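Local coordinates for putative branched-chain amino acid transport system substrate-binding protein (Rhodopseudomonas palustris, PDB 3TX6), which probably binds lignin-derived aromatic acids in the periplasm as the solute-binding component of an ABC transporter, here with 3-(4-hydroxyphenyl)pyruvic acid bound, at residues L126-K131 against E160-K165; S287-K292 against A328-Y333. All coordinates share one frame; numbering follows the deposited sequence. Where two conformers were deposited one is given.

The two contacts lie in series along the chain, their centres about 29 Å apart, and share no helix or strand. Contact 1 is partly buried near the surface and joins the end of helix 119-130 to the turn that leads from helix 146-161 into strand 165-172, an outermost strand of the seven-stranded sheet. Contact 2 is buried and lies closer to the centre of the chain, where helix 282-304 meets the turn between strands 326-328 and 331-333. Apolar side chains and selenium carry contact 1, with a single lysine-carbonyl bond at its margin; in contact 2 one carboxylate, gripped by three protein hydrogen bonds and a water, does most of the work.

Contact 1 of 2, residues L126-K131 against E160-K165; sequences LYEHMK and EAMGLK
Leu164 pushes its two methyls against the last turn of helix 119-130 and the residue after it: Leu164 CD1 lies 3.6 Å from SE of Met130, a selenomethionine, and CD2 packs 3.8 Å from CD of Lys131, the two chains sliding past each other in opposite directions. Leu164 CD1 also nears Tyr127 CD1, at 3.9 Å. Met162, the second selenomethionine, crosses Tyr127 at about a right angle. Met162 SE sits at the ring edge, 5.3 Å from the Tyr127 ring centroid, a Met-aromatic contact, while the bend at chi3 (60°) turns Met162 CE to within 3.6 Å of Tyr127 CB. Along the more exposed margin Lys131, bent at chi2 and chi3, curls over the carbonyl of Met162, and Lys131 NZ gives a 2.9 Å hydrogen bond to Gly163 O, arriving from above the carbonyl plane. An alanine in place of Lys131 would probably leave Gly163 O without this donor and uncover the flank of Leu164 CD2.

In the next shell, Gly163 is the first residue to leave the helical path after helix 146-161, in a Schellman motif; at its positive phi (102°) a CB would jam against Met162 O and crowd Lys131 CE. Tyr127 OH bonds to Asp154 of the same helix. Two helix ends thus meet through an apolar seam, at whose margin the lysine ammonium donates to backbone carbonyls of both Gly163 and Ile135.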
loop_
_atom_site.group_PDB
_atom_site.type_symbol
_atom_site.label_atom_id
_atom_site.label_comp_id
_atom_site.label_asym_id
_atom_site.label_seq_id
_atom_site.Cartn_x
_atom_site.Cartn_y
_atom_site.Cartn_z
ATOM N N LEU A 126 -6.535 -12.738 -6.048
ATOM C CA LEU A 126 -5.948 -13.965 -5.514
ATOM C C LEU A 126 -6.936 -15.115 -5.504
ATOM O O LEU A 126 -6.600 -16.235 -5.909
ATOM C CB LEU A 126 -5.441 -13.744 -4.101
ATOM C CG LEU A 126 -4.306 -12.705 -3.902
ATOM C CD1 LEU A 126 -4.045 -12.505 -2.397
ATOM C CD2 LEU A 126 -3.038 -13.130 -4.639
ATOM N N TYR A 127 -8.152 -14.854 -5.040
ATOM C CA TYR A 127 -9.164 -15.918 -4.966
ATOM C C TYR A 127 -9.589 -16.392 -6.376
ATOM O O TYR A 127 -9.888 -17.567 -6.566
ATOM C CB TYR A 127 -10.400 -15.529 -4.146
ATOM C CG TYR A 127 -10.115 -14.772 -2.851
ATOM C CD1 TYR A 127 -9.014 -15.078 -2.083
ATOM C CD2 TYR A 127 -10.958 -13.752 -2.400
ATOM C CE1 TYR A 127 -8.716 -14.362 -0.943
ATOM C CE2 TYR A 127 -10.674 -13.045 -1.240
ATOM C CZ TYR A 127 -9.540 -13.349 -0.531
ATOM O OH TYR A 127 -9.190 -12.670 0.624
ATOM N N GLU A 128 -9.654 -15.484 -7.331
ATOM C CA GLU A 128 -9.974 -15.842 -8.712
ATOM C C GLU A 128 -8.980 -16.859 -9.211
ATOM O O GLU A 128 -9.355 -17.842 -9.831
ATOM C CB GLU A 128 -10.006 -14.636 -9.658
ATOM C CG GLU A 128 -11.274 -13.791 -9.527
ATOM C CD GLU A 128 -11.259 -12.502 -10.356
ATOM O OE1 GLU A 128 -10.170 -12.103 -10.840
ATOM O OE2 GLU A 128 -12.352 -11.886 -10.525
ATOM N N HIS A 129 -7.691 -16.580 -8.980
ATOM C CA HIS A 129 -6.652 -17.511 -9.341
ATOM C C HIS A 129 -6.783 -18.827 -8.649
ATOM O O HIS A 129 -6.633 -19.886 -9.305
ATOM C CB HIS A 129 -5.293 -16.905 -9.076
ATOM C CG HIS A 129 -4.169 -17.750 -9.545
ATOM N ND1 HIS A 129 -3.625 -18.723 -8.785
ATOM C CD2 HIS A 129 -3.487 -17.754 -10.762
ATOM C CE1 HIS A 129 -2.637 -19.330 -9.504
ATOM N NE2 HIS A 129 -2.537 -18.704 -10.689
HETATM N N MSE A 130 -7.058 -18.808 -7.343
HETATM C CA MSE A 130 -7.278 -20.047 -6.587
HETATM C C MSE A 130 -8.319 -20.890 -7.311
HETATM O O MSE A 130 -8.082 -22.054 -7.582
HETATM C CB MSE A 130 -7.675 -19.741 -5.132
HETATM C CG MSE A 130 -6.571 -19.110 -4.248
HETATM SE SE MSE A 130 -7.337 -18.807 -2.447
HETATM C CE MSE A 130 -5.854 -17.633 -1.817
ATOM N N LYS A 131 -9.451 -20.296 -7.685
ATOM C CA LYS A 131 -10.563 -21.049 -8.274
ATOM C C LYS A 131 -10.378 -21.448 -9.749
ATOM O O LYS A 131 -11.263 -22.079 -10.376
ATOM C CB LYS A 131 -11.890 -20.317 -8.103
ATOM C CG LYS A 131 -12.288 -20.032 -6.656
ATOM C CD LYS A 131 -12.270 -21.240 -5.710
ATOM C CE LYS A 131 -13.188 -22.382 -6.164
ATOM N NZ LYS A 131 -13.040 -23.607 -5.321
ATOM N N GLU A 160 -14.849 -17.189 0.736
ATOM C CA GLU A 160 -15.813 -18.269 0.890
ATOM C C GLU A 160 -16.877 -18.191 -0.137
ATOM O O GLU A 160 -17.294 -19.217 -0.623
ATOM C CB GLU A 160 -16.504 -18.247 2.240
ATOM C CG GLU A 160 -15.661 -18.668 3.418
ATOM C CD GLU A 160 -16.465 -18.685 4.730
ATOM O OE1 GLU A 160 -17.590 -18.116 4.796
ATOM O OE2 GLU A 160 -15.978 -19.272 5.701
ATOM N N ALA A 161 -17.367 -16.987 -0.438
ATOM C CA ALA A 161 -18.443 -16.852 -1.431
ATOM C C ALA A 161 -17.972 -17.252 -2.870
ATOM O O ALA A 161 -18.813 -17.466 -3.759
ATOM C CB ALA A 161 -19.008 -15.435 -1.428
HETATM N N MSE A 162 -16.657 -17.376 -3.091
HETATM C CA MSE A 162 -16.116 -17.818 -4.372
HETATM C C MSE A 162 -15.834 -19.304 -4.427
HETATM O O MSE A 162 -15.400 -19.815 -5.461
HETATM C CB MSE A 162 -14.919 -16.974 -4.769
HETATM C CG MSE A 162 -15.406 -15.565 -5.147
HETATM SE SE MSE A 162 -13.897 -14.324 -5.114
HETATM C CE MSE A 162 -13.103 -15.468 -6.476
ATOM N N GLY A 163 -16.156 -20.025 -3.359
ATOM C CA GLY A 163 -15.971 -21.466 -3.308
ATOM C C GLY A 163 -14.760 -21.917 -2.521
ATOM O O GLY A 163 -14.220 -22.985 -2.765
ATOM N N LEU A 164 -14.332 -21.110 -1.564
ATOM C CA LEU A 164 -13.207 -21.483 -0.722
ATOM C C LEU A 164 -13.763 -21.889 0.646
ATOM O O LEU A 164 -14.697 -21.284 1.165
ATOM C CB LEU A 164 -12.210 -20.313 -0.609
ATOM C CG LEU A 164 -11.540 -19.837 -1.889
ATOM C CD1 LEU A 164 -10.843 -18.505 -1.625
ATOM C CD2 LEU A 164 -10.522 -20.888 -2.377
ATOM N N LYS A 165 -13.199 -22.946 1.219
ATOM C CA LYS A 165 -13.521 -23.377 2.581
ATOM C C LYS A 165 -12.302 -23.118 3.444
ATOM O O LYS A 165 -11.225 -23.647 3.174
ATOM C CB LYS A 165 -13.865 -24.874 2.626
ATOM C CG LYS A 165 -14.364 -25.375 3.989
ATOM C CD LYS A 165 -14.587 -26.897 4.004
ATOM C CE LYS A 165 -14.909 -27.436 5.404
ATOM N NZ LYS A 165 -14.386 -28.817 5.582
#

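Contact 2 of 2, residues S287-K292 against A328-Y333; sequences SFDAFK and ASQGVY
Asp289 reaches from helix 282-304 into the turn between strands 326-328 and 331-333 and grips it with both carboxylate oxygens. Asp289 OD1 accepts two bonds from Ser329: OG, at 2.8 Å, comes on the syn side, and the backbone N, also 2.8 Å from OD1, comes from above the carboxylate plane, on the opposite face. Asp289 OD2 takes Gln330 N at 2.9 Å, again on the syn side. The serine hydroxyl can reach OD1 because chi1 of 70° sets OG between its own backbone N and carbonyl carbon. Packing is tight here: Ala328 CB lies 3.3 Å from Asp289 CG, and Gln330 CB approaches Asp289 OD2 to 3.1 Å. This many N-H and O-H donors would probably favour the ionised carboxylate despite its burial.

Toward Tyr333 the contact is looser. Tyr333 OH stays 4.2 Å from Asp289 OD2, and a water donates to both oxygens, so the link is indirect; the hydroxyl also bonds to Met115 O. Further along the helix Lys292 adds little, its CB 4.3 Å from Ala328 CB, while its amino end leaves for a salt bridge with Glu266.

Gln330 crosses Asp289 at about a right angle and bonds through OE1 to Val248 N, and its side chain comes about 6 Å from the bound hydroxyphenylpyruvate, nearest atoms. Behind the helix, Phe291 packs on strands 41-49 and 72-75, so Asp289 ties the two-stranded antiparallel hairpin to a helix lying against the six-stranded sheet.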
loop_
_atom_site.group_PDB
_atom_site.type_symbol
_atom_site.label_atom_id
_atom_site.label_comp_id
_atom_site.label_asym_id
_atom_site.label_seq_id
_atom_site.Cartn_x
_atom_site.Cartn_y
_atom_site.Cartn_z
ATOM N N SER A 287 4.077 6.834 -2.473
ATOM C CA SER A 287 4.445 8.235 -2.292
ATOM C C SER A 287 4.516 8.989 -3.633
ATOM O O SER A 287 4.010 10.103 -3.753
ATOM C CB SER A 287 5.712 8.445 -1.445
ATOM O OG SER A 287 6.732 7.802 -2.036
ATOM N N PHE A 288 5.090 8.370 -4.659
ATOM C CA PHE A 288 5.110 8.954 -5.995
ATOM C C PHE A 288 3.687 9.297 -6.464
ATOM O O PHE A 288 3.431 10.392 -6.965
ATOM C CB PHE A 288 5.801 7.996 -6.958
ATOM C CG PHE A 288 5.929 8.497 -8.354
ATOM C CD1 PHE A 288 7.024 9.273 -8.720
ATOM C CD2 PHE A 288 5.017 8.156 -9.324
ATOM C CE1 PHE A 288 7.195 9.701 -10.004
ATOM C CE2 PHE A 288 5.204 8.581 -10.633
ATOM C CZ PHE A 288 6.279 9.367 -10.958
ATOM N N ASP A 289 2.779 8.339 -6.310
ATOM C CA ASP A 289 1.406 8.518 -6.788
ATOM C C ASP A 289 0.669 9.588 -5.976
ATOM O O ASP A 289 -0.170 10.290 -6.510
ATOM C CB ASP A 289 0.657 7.213 -6.704
ATOM C CG ASP A 289 1.098 6.208 -7.742
ATOM O OD1 ASP A 289 1.909 6.577 -8.618
ATOM O OD2 ASP A 289 0.578 5.074 -7.708
ATOM N N ALA A 290 0.960 9.686 -4.675
ATOM C CA ALA A 290 0.334 10.715 -3.867
ATOM C C ALA A 290 0.615 12.108 -4.468
ATOM O O ALA A 290 -0.262 13.003 -4.494
ATOM C CB ALA A 290 0.768 10.646 -2.408
ATOM N N PHE A 291 1.824 12.313 -4.976
ATOM C CA PHE A 291 2.170 13.563 -5.656
ATOM C C PHE A 291 1.506 13.701 -7.005
ATOM O O PHE A 291 1.188 14.819 -7.392
ATOM C CB PHE A 291 3.680 13.768 -5.719
ATOM C CG PHE A 291 4.274 14.237 -4.393
ATOM C CD1 PHE A 291 4.513 13.329 -3.354
ATOM C CD2 PHE A 291 4.577 15.571 -4.194
ATOM C CE1 PHE A 291 5.036 13.766 -2.158
ATOM C CE2 PHE A 291 5.119 16.006 -3.000
ATOM C CZ PHE A 291 5.364 15.112 -1.988
ATOM N N LYS A 292 1.325 12.604 -7.737
ATOM C CA LYS A 292 0.530 12.658 -8.967
ATOM C C LYS A 292 -0.889 13.123 -8.627
ATOM O O LYS A 292 -1.463 13.934 -9.358
ATOM C CB LYS A 292 0.496 11.303 -9.685
ATOM C CG LYS A 292 1.816 10.873 -10.321
ATOM C CD LYS A 292 2.250 11.844 -11.424
ATOM C CE LYS A 292 3.417 11.327 -12.237
ATOM N NZ LYS A 292 3.855 12.194 -13.388
ATOM N N ALA A 328 -2.085 7.321 -12.177
ATOM C CA ALA A 328 -0.844 7.169 -11.378
ATOM C C ALA A 328 -0.232 5.808 -11.658
ATOM O O ALA A 328 -0.776 5.014 -12.445
ATOM C CB ALA A 328 -1.123 7.372 -9.879
ATOM N N SER A 329 0.919 5.539 -11.065
ATOM C CA SER A 329 1.625 4.284 -11.385
ATOM C C SER A 329 0.881 3.040 -10.900
ATOM O O SER A 329 0.983 1.955 -11.510
ATOM C CB SER A 329 3.057 4.288 -10.839
ATOM O OG SER A 329 3.068 4.197 -9.450
ATOM N N GLN A 330 0.092 3.185 -9.826
ATOM C CA GLN A 330 -0.587 2.031 -9.216
ATOM C C GLN A 330 -2.061 1.856 -9.589
ATOM O O GLN A 330 -2.679 0.884 -9.159
ATOM C CB GLN A 330 -0.433 2.114 -7.688
ATOM C CG GLN A 330 1.016 1.964 -7.235
ATOM C CD GLN A 330 1.459 0.511 -7.262
ATOM O OE1 GLN A 330 1.320 -0.146 -8.311
ATOM N NE2 GLN A 330 1.960 -0.031 -6.132
ATOM N N GLY A 331 -2.616 2.809 -10.337
ATOM C CA GLY A 331 -4.027 2.777 -10.640
ATOM C C GLY A 331 -4.537 4.087 -11.181
ATOM O O GLY A 331 -3.746 5.048 -11.323
ATOM N N VAL A 332 -5.855 4.123 -11.422
ATOM C CA VAL A 332 -6.523 5.315 -11.909
ATOM C C VAL A 332 -7.544 5.622 -10.822
ATOM O O VAL A 332 -8.476 4.833 -10.605
ATOM C CB VAL A 332 -7.174 5.124 -13.282
ATOM C CG1 VAL A 332 -7.885 6.409 -13.687
ATOM C CG2 VAL A 332 -6.100 4.632 -14.303
ATOM N N TYR A 333 -7.359 6.753 -10.147
ATOM C CA TYR A 333 -8.113 7.072 -8.931
ATOM C C TYR A 333 -9.331 7.963 -9.229
ATOM O O TYR A 333 -9.202 8.993 -9.880
ATOM C CB TYR A 333 -7.220 7.812 -7.941
ATOM C CG TYR A 333 -6.126 6.942 -7.331
ATOM C CD1 TYR A 333 -4.921 6.741 -7.981
ATOM C CD2 TYR A 333 -6.318 6.282 -6.119
ATOM C CE1 TYR A 333 -3.933 5.918 -7.450
ATOM C CE2 TYR A 333 -5.330 5.447 -5.578
ATOM C CZ TYR A 333 -4.126 5.280 -6.249
ATOM O OH TYR A 333 -3.138 4.466 -5.751
HETATM O O HOH W 1 -0.318 4.370 -5.197
#